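Local structure of calcium uptake protein 2, mitochondrial (Homo sapiens, 6LB7) at residues 13-18 and 24-29; 190-195 and 200-205; 208-213 and 240-245. The protein binds calcium ions through an EF-hand and probably regulates calcium uptake into mitochondria as a partner of the mitochondrial calcium uniporter. All blocks are in the same frame, centred on the assembly; numbering follows the deposited sequence.

Contact 1 of 3, residues 13-18 and 24-29; sequences RFMQFS and GEYYMT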
loop_
_atom_site.group_PDB
_atom_site.type_symbol
_atom_site.label_atom_id
_atom_site.label_comp_id
_atom_site.label_asym_id
_atom_site.label_seq_id
_atom_site.Cartn_x
_atom_site.Cartn_y
_atom_site.Cartn_z
ATOM N N ARG B 13 -26.060 -7.458 -2.029
ATOM C CA ARG B 13 -25.837 -8.463 -0.999
ATOM C C ARG B 13 -26.321 -7.984 0.365
ATOM O O ARG B 13 -26.906 -8.759 1.134
ATOM C CB ARG B 13 -24.364 -8.806 -0.941
ATOM C CG ARG B 13 -24.048 -9.656 0.229
ATOM C CD ARG B 13 -22.604 -9.999 0.233
ATOM N NE ARG B 13 -22.333 -11.006 1.247
ATOM C CZ ARG B 13 -22.489 -12.305 1.048
ATOM N NH1 ARG B 13 -22.917 -12.747 -0.130
ATOM N NH2 ARG B 13 -22.220 -13.159 2.019
ATOM N N PHE B 14 -26.089 -6.709 0.681
ATOM C CA PHE B 14 -26.634 -6.150 1.914
ATOM C C PHE B 14 -28.146 -6.326 1.970
ATOM O O PHE B 14 -28.683 -6.849 2.953
ATOM C CB PHE B 14 -26.261 -4.674 2.029
ATOM C CG PHE B 14 -26.926 -3.966 3.192
ATOM C CD1 PHE B 14 -26.416 -4.079 4.475
ATOM C CD2 PHE B 14 -28.057 -3.180 2.993
ATOM C CE1 PHE B 14 -27.023 -3.423 5.547
ATOM C CE2 PHE B 14 -28.675 -2.527 4.055
ATOM C CZ PHE B 14 -28.157 -2.643 5.335
ATOM N N MET B 15 -28.849 -5.912 0.911
ATOM C CA MET B 15 -30.309 -6.004 0.977
ATOM C C MET B 15 -30.798 -7.449 0.931
ATOM O O MET B 15 -31.836 -7.771 1.525
ATOM C CB MET B 15 -30.941 -5.182 -0.144
ATOM C CG MET B 15 -31.068 -3.712 0.181
ATOM S SD MET B 15 -31.898 -2.735 -1.094
ATOM C CE MET B 15 -30.659 -2.702 -2.362
ATOM N N GLN B 16 -30.033 -8.365 0.341
ATOM C CA GLN B 16 -30.396 -9.779 0.387
ATOM C C GLN B 16 -30.365 -10.321 1.817
ATOM O O GLN B 16 -31.235 -11.110 2.204
ATOM C CB GLN B 16 -29.464 -10.577 -0.529
ATOM C CG GLN B 16 -29.094 -11.971 -0.049
ATOM C CD GLN B 16 -28.228 -12.719 -1.066
ATOM O OE1 GLN B 16 -27.220 -12.197 -1.541
ATOM N NE2 GLN B 16 -28.631 -13.938 -1.406
ATOM N N PHE B 17 -29.375 -9.906 2.623
ATOM C CA PHE B 17 -29.271 -10.375 4.002
ATOM C C PHE B 17 -30.051 -9.524 4.997
ATOM O O PHE B 17 -30.310 -9.984 6.111
ATOM C CB PHE B 17 -27.802 -10.425 4.444
ATOM C CG PHE B 17 -27.108 -11.693 4.071
ATOM C CD1 PHE B 17 -27.094 -12.769 4.943
ATOM C CD2 PHE B 17 -26.472 -11.814 2.843
ATOM C CE1 PHE B 17 -26.452 -13.951 4.593
ATOM C CE2 PHE B 17 -25.831 -12.979 2.493
ATOM C CZ PHE B 17 -25.829 -14.052 3.370
ATOM N N SER B 18 -30.404 -8.293 4.640
ATOM C CA SER B 18 -31.160 -7.439 5.554
ATOM C C SER B 18 -32.525 -8.043 5.876
ATOM O O SER B 18 -33.270 -8.446 4.981
ATOM C CB SER B 18 -31.336 -6.049 4.946
ATOM O OG SER B 18 -30.077 -5.429 4.752
ATOM N N GLY B 24 -38.076 3.015 3.238
ATOM C CA GLY B 24 -37.323 2.748 2.036
ATOM C C GLY B 24 -35.898 2.290 2.252
ATOM O O GLY B 24 -35.238 1.892 1.280
ATOM N N GLU B 25 -35.393 2.336 3.478
ATOM C CA GLU B 25 -34.026 1.927 3.769
ATOM C C GLU B 25 -34.018 0.552 4.422
ATOM O O GLU B 25 -34.870 0.243 5.260
ATOM C CB GLU B 25 -33.328 2.938 4.676
ATOM C CG GLU B 25 -33.227 4.334 4.067
ATOM C CD GLU B 25 -32.530 4.352 2.714
ATOM O OE1 GLU B 25 -31.682 3.471 2.448
ATOM O OE2 GLU B 25 -32.839 5.262 1.911
ATOM N N TYR B 26 -33.049 -0.265 4.040
ATOM C CA TYR B 26 -32.916 -1.591 4.616
ATOM C C TYR B 26 -31.844 -1.596 5.694
ATOM O O TYR B 26 -30.900 -0.796 5.673
ATOM C CB TYR B 26 -32.611 -2.621 3.526
ATOM C CG TYR B 26 -33.816 -2.844 2.650
ATOM C CD1 TYR B 26 -34.112 -1.969 1.613
ATOM C CD2 TYR B 26 -34.691 -3.896 2.892
ATOM C CE1 TYR B 26 -35.233 -2.151 0.826
ATOM C CE2 TYR B 26 -35.813 -4.087 2.111
ATOM C CZ TYR B 26 -36.077 -3.211 1.080
ATOM O OH TYR B 26 -37.190 -3.393 0.300
ATOM N N TYR B 27 -32.007 -2.512 6.647
ATOM C CA TYR B 27 -31.108 -2.619 7.784
ATOM C C TYR B 27 -30.853 -4.086 8.103
ATOM O O TYR B 27 -31.729 -4.937 7.934
ATOM C CB TYR B 27 -31.664 -1.895 9.018
ATOM C CG TYR B 27 -31.851 -0.403 8.797
ATOM C CD1 TYR B 27 -33.068 0.109 8.357
ATOM C CD2 TYR B 27 -30.799 0.486 8.984
ATOM C CE1 TYR B 27 -33.235 1.474 8.140
ATOM C CE2 TYR B 27 -30.952 1.843 8.792
ATOM C CZ TYR B 27 -32.174 2.333 8.363
ATOM O OH TYR B 27 -32.313 3.676 8.152
ATOM N N MET B 28 -29.633 -4.373 8.545
ATOM C CA MET B 28 -29.281 -5.652 9.137
ATOM C C MET B 28 -29.438 -5.609 10.651
ATOM O O MET B 28 -29.164 -4.593 11.287
ATOM C CB MET B 28 -27.832 -5.997 8.808
ATOM C CG MET B 28 -27.561 -6.349 7.387
ATOM S SD MET B 28 -25.765 -6.546 7.230
ATOM C CE MET B 28 -25.696 -7.565 5.764
ATOM N N THR B 29 -29.859 -6.734 11.230
ATOM C CA THR B 29 -29.561 -6.969 12.635
ATOM C C THR B 29 -28.131 -7.473 12.769
ATOM O O THR B 29 -27.520 -7.891 11.785
ATOM C CB THR B 29 -30.503 -8.012 13.230
ATOM O OG1 THR B 29 -30.308 -9.266 12.553
ATOM C CG2 THR B 29 -31.987 -7.550 13.130
#
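Tyr-26 is the first residue of strand 25-27 to meet the end of helix 11-17, with the Met-15 chain lying nearly perpendicular to its own. Met-15 SD lies 3.6 Å from Tyr-26 CD1, in an oblique Met-aromatic contact with the sulfur 39° off the ring normal. The backbone of the same residue meets Phe-14: Tyr-26 O sits in the plane of that ring at its edge, 3.3 Å from Phe-14 CE2. The side chain of Tyr-27 leaves the backbone away from the helix and packs on Leu-20 and Leu-81; toward the helix this residue offers backbone, its CA 3.8 Å from Phe-14 CZ and its O 3.2 Å from Ser-18 CB. Met-28 follows with a chain extended beyond CG. Its CG lies 3.5 Å from Phe-14 CE1, its SD 4.7 Å from the centroid of the Phe-14 ring in a second oblique Met-aromatic contact, and its CE against Phe-17 CB. Phe-14 reaches all three residues because its CG stands anti to the backbone N (chi1 173°), and Ser-18 OG sits over the centre of the ring while donating to Phe-14 O (2.7 Å). That oxygen also accepts from Ser-18 N. No hydrogen bond joins the two segments: sulfur, ring and methylene contacts pack the beta hairpin 20-27 against the helix, and within the segments the Phe-14 ring meets one carbonyl at its edge and, over its face, a hydroxyl just past the helix.

Contact 2 of 3, residues 190-195 and 200-205; sequences MEFLQF and SFMRKE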
loop_
_atom_site.group_PDB
_atom_site.type_symbol
_atom_site.label_atom_id
_atom_site.label_comp_id
_atom_site.label_asym_id
_atom_site.label_seq_id
_atom_site.Cartn_x
_atom_site.Cartn_y
_atom_site.Cartn_z
ATOM N N MET B 190 -16.567 -17.336 15.832
ATOM C CA MET B 190 -17.799 -17.879 15.276
ATOM C C MET B 190 -17.511 -18.817 14.109
ATOM O O MET B 190 -18.093 -19.902 14.013
ATOM C CB MET B 190 -18.698 -16.735 14.853
ATOM C CG MET B 190 -20.050 -17.163 14.433
ATOM S SD MET B 190 -21.096 -15.704 14.344
ATOM C CE MET B 190 -22.688 -16.492 14.482
ATOM N N GLU B 191 -16.604 -18.417 13.211
ATOM C CA GLU B 191 -16.225 -19.302 12.115
ATOM C C GLU B 191 -15.538 -20.562 12.630
ATOM O O GLU B 191 -15.759 -21.653 12.101
ATOM C CB GLU B 191 -15.326 -18.560 11.121
ATOM C CG GLU B 191 -16.097 -17.491 10.350
ATOM C CD GLU B 191 -15.329 -16.933 9.173
ATOM O OE1 GLU B 191 -14.079 -16.824 9.252
ATOM O OE2 GLU B 191 -15.984 -16.621 8.153
ATOM N N PHE B 192 -14.714 -20.443 13.664
ATOM C CA PHE B 192 -14.083 -21.637 14.214
ATOM C C PHE B 192 -15.122 -22.687 14.589
ATOM O O PHE B 192 -15.014 -23.845 14.193
ATOM C CB PHE B 192 -13.252 -21.292 15.439
ATOM C CG PHE B 192 -12.549 -22.487 16.033
ATOM C CD1 PHE B 192 -13.129 -23.214 17.067
ATOM C CD2 PHE B 192 -11.315 -22.892 15.537
ATOM C CE1 PHE B 192 -12.479 -24.321 17.606
ATOM C CE2 PHE B 192 -10.658 -23.978 16.073
ATOM C CZ PHE B 192 -11.238 -24.697 17.108
ATOM N N LEU B 193 -16.136 -22.303 15.372
ATOM C CA LEU B 193 -17.126 -23.293 15.787
ATOM C C LEU B 193 -18.024 -23.721 14.637
ATOM O O LEU B 193 -18.474 -24.874 14.602
ATOM C CB LEU B 193 -17.955 -22.755 16.938
ATOM C CG LEU B 193 -17.138 -22.904 18.223
ATOM C CD1 LEU B 193 -17.726 -22.034 19.325
ATOM C CD2 LEU B 193 -17.053 -24.386 18.636
ATOM N N GLN B 194 -18.291 -22.816 13.695
ATOM C CA GLN B 194 -19.064 -23.190 12.516
ATOM C C GLN B 194 -18.375 -24.320 11.751
ATOM O O GLN B 194 -18.997 -25.328 11.399
ATOM C CB GLN B 194 -19.263 -21.947 11.626
ATOM C CG GLN B 194 -20.093 -22.139 10.400
ATOM C CD GLN B 194 -21.478 -22.613 10.692
ATOM O OE1 GLN B 194 -22.020 -22.340 11.644
ATOM N NE2 GLN B 194 -22.039 -23.340 9.872
ATOM N N PHE B 195 -17.070 -24.210 11.520
ATOM C CA PHE B 195 -16.423 -25.236 10.722
ATOM C C PHE B 195 -15.919 -26.395 11.563
ATOM O O PHE B 195 -15.785 -27.506 11.038
ATOM C CB PHE B 195 -15.292 -24.609 9.881
ATOM C CG PHE B 195 -15.819 -23.774 8.748
ATOM C CD1 PHE B 195 -16.084 -24.343 7.512
ATOM C CD2 PHE B 195 -16.131 -22.446 8.947
ATOM C CE1 PHE B 195 -16.631 -23.580 6.490
ATOM C CE2 PHE B 195 -16.664 -21.678 7.920
ATOM C CZ PHE B 195 -16.905 -22.239 6.692
ATOM N N SER B 200 -14.302 -29.088 20.072
ATOM C CA SER B 200 -13.355 -28.150 20.686
ATOM C C SER B 200 -12.181 -27.857 19.764
ATOM O O SER B 200 -11.578 -26.785 19.848
ATOM C CB SER B 200 -12.812 -28.708 22.002
ATOM O OG SER B 200 -13.846 -29.006 22.914
ATOM N N PHE B 201 -11.824 -28.805 18.912
ATOM C CA PHE B 201 -10.695 -28.639 18.012
ATOM C C PHE B 201 -11.188 -28.793 16.591
ATOM O O PHE B 201 -12.179 -29.481 16.337
ATOM C CB PHE B 201 -9.562 -29.646 18.323
ATOM C CG PHE B 201 -8.915 -29.397 19.658
ATOM C CD1 PHE B 201 -7.794 -28.571 19.759
ATOM C CD2 PHE B 201 -9.455 -29.937 20.817
ATOM C CE1 PHE B 201 -7.208 -28.314 20.983
ATOM C CE2 PHE B 201 -8.874 -29.673 22.057
ATOM C CZ PHE B 201 -7.752 -28.861 22.136
ATOM N N MET B 202 -10.523 -28.076 15.684
ATOM C CA MET B 202 -10.788 -28.135 14.256
ATOM C C MET B 202 -9.967 -29.278 13.689
ATOM O O MET B 202 -8.746 -29.302 13.863
ATOM C CB MET B 202 -10.378 -26.815 13.600
ATOM C CG MET B 202 -11.204 -26.309 12.471
ATOM S SD MET B 202 -10.525 -24.678 12.034
ATOM C CE MET B 202 -12.030 -23.767 11.749
ATOM N N ARG B 203 -10.615 -30.237 13.037
ATOM C CA ARG B 203 -9.803 -31.196 12.308
ATOM C C ARG B 203 -9.096 -30.489 11.158
ATOM O O ARG B 203 -9.530 -29.431 10.697
ATOM C CB ARG B 203 -10.643 -32.359 11.799
ATOM C CG ARG B 203 -11.400 -33.046 12.931
ATOM C CD ARG B 203 -12.274 -34.143 12.359
ATOM N NE ARG B 203 -12.953 -33.615 11.203
ATOM C CZ ARG B 203 -13.660 -34.345 10.362
ATOM N NH1 ARG B 203 -13.788 -35.658 10.557
ATOM N NH2 ARG B 203 -14.230 -33.755 9.315
ATOM N N LYS B 204 -7.972 -31.069 10.717
ATOM C CA LYS B 204 -7.267 -30.482 9.585
ATOM C C LYS B 204 -8.186 -30.315 8.389
ATOM O O LYS B 204 -8.115 -29.303 7.691
ATOM C CB LYS B 204 -6.048 -31.321 9.216
ATOM C CG LYS B 204 -4.866 -31.079 10.148
ATOM C CD LYS B 204 -3.741 -32.067 9.843
ATOM C CE LYS B 204 -2.489 -31.767 10.637
ATOM N NZ LYS B 204 -1.392 -32.771 10.308
ATOM N N GLU B 205 -9.077 -31.274 8.135
ATOM C CA GLU B 205 -9.966 -31.067 6.997
ATOM C C GLU B 205 -11.091 -30.080 7.295
ATOM O O GLU B 205 -11.652 -29.524 6.350
ATOM C CB GLU B 205 -10.540 -32.402 6.491
ATOM C CG GLU B 205 -11.589 -33.064 7.347
ATOM C CD GLU B 205 -12.219 -34.264 6.643
ATOM O OE1 GLU B 205 -11.586 -34.812 5.716
ATOM O OE2 GLU B 205 -13.344 -34.660 7.007
#
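Helix 173-196, the turn after it and helix 204-211 form a helix-loop-helix consistent with an EF-hand-like unit, and here Met-202 of the loop folds back on Phe-192 of the incoming helix. The methionine chain runs alongside the phenylalanine, pointing the opposite way. Met-202 CB lies 3.8 Å from Phe-192 CE2, while SD is 4.9 Å from the ring centroid and 51° off its normal, an oblique Met-aromatic contact. The Met-202 chain bends at its last torsion (chi3 -139°), bringing CE to 3.9 Å from Phe-195 CB, in the groove between the two phenylalanines one helical turn apart. At the far end of the Phe-192 ring the backbone takes over: Ser-200 O lies at the edge, in the ring plane, 3.5 Å from Phe-192 CE1, and Met-202 N approaches Phe-192 CZ obliquely at 3.7 Å. Across these two segments the contact is packing of thioether and ring, with a carbonyl at the ring edge and no hydrogen bond. Around this pair, Met-202 shares backbone hydrogen bonds with Ile-237, consistent with the short pairing between the loops of two coupled EF-hand-like units, and helix 239-249 adds Leu-239 against Phe-192 and Phe-242 against Met-202.

Contact 3 of 3, residues 208-213 and 240-245; sequences AEWLLF and DEFKSF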
loop_
_atom_site.group_PDB
_atom_site.type_symbol
_atom_site.label_atom_id
_atom_site.label_comp_id
_atom_site.label_asym_id
_atom_site.label_seq_id
_atom_site.Cartn_x
_atom_site.Cartn_y
_atom_site.Cartn_z
ATOM N N ALA B 208 -9.431 -26.987 6.332
ATOM C CA ALA B 208 -9.423 -26.917 4.875
ATOM C C ALA B 208 -10.777 -26.467 4.341
ATOM O O ALA B 208 -10.843 -25.664 3.406
ATOM C CB ALA B 208 -9.035 -28.272 4.284
ATOM N N GLU B 209 -11.872 -26.972 4.924
ATOM C CA GLU B 209 -13.204 -26.538 4.495
ATOM C C GLU B 209 -13.404 -25.052 4.714
ATOM O O GLU B 209 -13.975 -24.367 3.854
ATOM C CB GLU B 209 -14.296 -27.292 5.246
ATOM C CG GLU B 209 -14.452 -28.743 4.920
ATOM C CD GLU B 209 -15.373 -29.410 5.919
ATOM O OE1 GLU B 209 -15.263 -30.631 6.120
ATOM O OE2 GLU B 209 -16.191 -28.690 6.539
ATOM N N TRP B 210 -12.981 -24.535 5.875
ATOM C CA TRP B 210 -13.013 -23.087 6.071
ATOM C C TRP B 210 -12.192 -22.375 4.996
ATOM O O TRP B 210 -12.648 -21.407 4.376
ATOM C CB TRP B 210 -12.484 -22.740 7.470
ATOM C CG TRP B 210 -12.272 -21.268 7.654
ATOM C CD1 TRP B 210 -13.219 -20.332 8.019
ATOM C CD2 TRP B 210 -11.036 -20.551 7.508
ATOM N NE1 TRP B 210 -12.644 -19.093 8.097
ATOM C CE2 TRP B 210 -11.306 -19.200 7.790
ATOM C CE3 TRP B 210 -9.733 -20.921 7.153
ATOM C CZ2 TRP B 210 -10.319 -18.206 7.719
ATOM C CZ3 TRP B 210 -8.746 -19.928 7.081
ATOM C CH2 TRP B 210 -9.050 -18.588 7.366
ATOM N N LEU B 211 -10.971 -22.854 4.751
ATOM C CA LEU B 211 -10.053 -22.122 3.879
ATOM C C LEU B 211 -10.581 -22.047 2.451
ATOM O O LEU B 211 -10.400 -21.034 1.771
ATOM C CB LEU B 211 -8.671 -22.784 3.915
ATOM C CG LEU B 211 -7.510 -22.188 3.116
ATOM C CD1 LEU B 211 -7.151 -20.846 3.645
ATOM C CD2 LEU B 211 -6.291 -23.107 3.185
ATOM N N LEU B 212 -11.238 -23.107 1.988
ATOM C CA LEU B 212 -11.719 -23.244 0.623
ATOM C C LEU B 212 -13.179 -22.839 0.474
ATOM O O LEU B 212 -13.750 -23.003 -0.602
ATOM C CB LEU B 212 -11.537 -24.704 0.153
ATOM C CG LEU B 212 -10.089 -25.181 0.023
ATOM C CD1 LEU B 212 -10.024 -26.690 -0.173
ATOM C CD2 LEU B 212 -9.445 -24.458 -1.144
ATOM N N PHE B 213 -13.792 -22.313 1.528
ATOM C CA PHE B 213 -15.234 -22.091 1.516
ATOM C C PHE B 213 -15.666 -21.104 0.433
ATOM O O PHE B 213 -16.760 -21.247 -0.121
ATOM C CB PHE B 213 -15.678 -21.604 2.884
ATOM C CG PHE B 213 -17.166 -21.622 3.079
ATOM C CD1 PHE B 213 -17.849 -22.814 3.149
ATOM C CD2 PHE B 213 -17.871 -20.442 3.199
ATOM C CE1 PHE B 213 -19.217 -22.832 3.332
ATOM C CE2 PHE B 213 -19.250 -20.456 3.386
ATOM C CZ PHE B 213 -19.917 -21.641 3.457
ATOM N N ASP B 240 -6.698 -20.962 19.219
ATOM C CA ASP B 240 -5.583 -20.019 19.176
ATOM C C ASP B 240 -4.763 -20.188 17.904
ATOM O O ASP B 240 -4.332 -19.198 17.306
ATOM C CB ASP B 240 -4.680 -20.180 20.408
ATOM C CG ASP B 240 -5.259 -19.504 21.646
ATOM O OD1 ASP B 240 -6.114 -18.613 21.477
ATOM O OD2 ASP B 240 -4.866 -19.866 22.782
ATOM N N GLU B 241 -4.512 -21.431 17.489
ATOM C CA GLU B 241 -3.793 -21.646 16.240
ATOM C C GLU B 241 -4.605 -21.135 15.056
ATOM O O GLU B 241 -4.046 -20.580 14.102
ATOM C CB GLU B 241 -3.449 -23.133 16.074
ATOM C CG GLU B 241 -2.463 -23.634 17.135
ATOM C CD GLU B 241 -2.294 -25.159 17.165
ATOM O OE1 GLU B 241 -3.190 -25.898 16.683
ATOM O OE2 GLU B 241 -1.261 -25.618 17.692
ATOM N N PHE B 242 -5.927 -21.314 15.096
ATOM C CA PHE B 242 -6.766 -20.789 14.030
ATOM C C PHE B 242 -6.709 -19.272 14.006
ATOM O O PHE B 242 -6.573 -18.667 12.935
ATOM C CB PHE B 242 -8.204 -21.287 14.208
ATOM C CG PHE B 242 -9.159 -20.761 13.185
ATOM C CD1 PHE B 242 -10.140 -19.858 13.548
ATOM C CD2 PHE B 242 -9.089 -21.191 11.857
ATOM C CE1 PHE B 242 -11.039 -19.385 12.623
ATOM C CE2 PHE B 242 -9.989 -20.716 10.911
ATOM C CZ PHE B 242 -10.963 -19.814 11.285
ATOM N N LYS B 243 -6.800 -18.636 15.181
ATOM C CA LYS B 243 -6.744 -17.176 15.243
ATOM C C LYS B 243 -5.441 -16.645 14.654
ATOM O O LYS B 243 -5.442 -15.618 13.964
ATOM C CB LYS B 243 -6.901 -16.682 16.692
ATOM C CG LYS B 243 -8.301 -16.818 17.257
ATOM C CD LYS B 243 -8.364 -16.413 18.749
ATOM C CE LYS B 243 -9.799 -16.418 19.222
ATOM N NZ LYS B 243 -9.978 -16.008 20.637
ATOM N N SER B 244 -4.325 -17.332 14.906
ATOM C CA SER B 244 -3.039 -16.879 14.367
ATOM C C SER B 244 -3.039 -16.905 12.849
ATOM O O SER B 244 -2.510 -15.989 12.214
ATOM C CB SER B 244 -1.885 -17.741 14.884
ATOM O OG SER B 244 -1.847 -17.664 16.290
ATOM N N PHE B 245 -3.602 -17.960 12.249
ATOM C CA PHE B 245 -3.704 -17.981 10.797
ATOM C C PHE B 245 -4.579 -16.853 10.293
ATOM O O PHE B 245 -4.252 -16.218 9.282
ATOM C CB PHE B 245 -4.254 -19.305 10.280
ATOM C CG PHE B 245 -4.167 -19.421 8.787
ATOM C CD1 PHE B 245 -2.991 -19.864 8.188
ATOM C CD2 PHE B 245 -5.242 -19.040 7.977
ATOM C CE1 PHE B 245 -2.893 -19.958 6.810
ATOM C CE2 PHE B 245 -5.159 -19.123 6.589
ATOM C CZ PHE B 245 -3.967 -19.584 6.004
#
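Helices 204-211 and 239-249 stand well apart here, with Trp-210 CA 10.4 Å from Phe-242 CA and Leu-211 CA 10.3 Å from Phe-245 CA, a gap bridged by side chains alone. Trp-210, Phe-242 and Phe-245 form an aromatic cluster between what look like the second helices of two paired EF-hand-like units. Phe-242 drives its ring edge into the face of Trp-210, a T-shaped stack with the planes at 80°. Its CE2 and CZ both lie on the indole, CE2 3.6 Å from Trp-210 CD2 and over the centre of the ring system. Phe-245 comes instead to the rim of the indole, CE2 3.7 Å from Trp-210 CZ3, with the planes at 84° and neither ring over the other. Trp-210 CG is anti to the backbone N (chi1 170°), which carries the indole across the gap, and its NE1 is hydrogen-bonded to Glu-191 OE1 of helix 173-196, a bond that restrains the turn of the indole from outside the cluster. Replacing Trp-210 with an alanine would probably open a gap under the Phe-242 edge and take the indole N-H from Glu-191, which also pairs with Arg-321. Leu-211 adds its CD1 methyl, 4.0 Å from Phe-245 CE2.

From the N terminus, contact 1 comes first, closing the short excursion through strand 20-22 and joining strand 25-27 to helix 11-17 in the N-terminal part. The chain then passes the calcium site at Asp-109 to Glu-120 before the long helix 173-196 leads to contact 2, which closes the short connection 197-203 to helix 204-211. Contact 3 closes a larger loop that includes helix 220-230. All three follow in series, none nesting or crossing. Contacts 2 and 3, centres about 8 Å apart, touch where Phe-195 packs on Phe-213 and Phe-192 on Phe-242; together they join helices 173-196, 204-211 and 239-249 into one packed unit. Contact 1 is separate, its centre about 28 Å from both other centres.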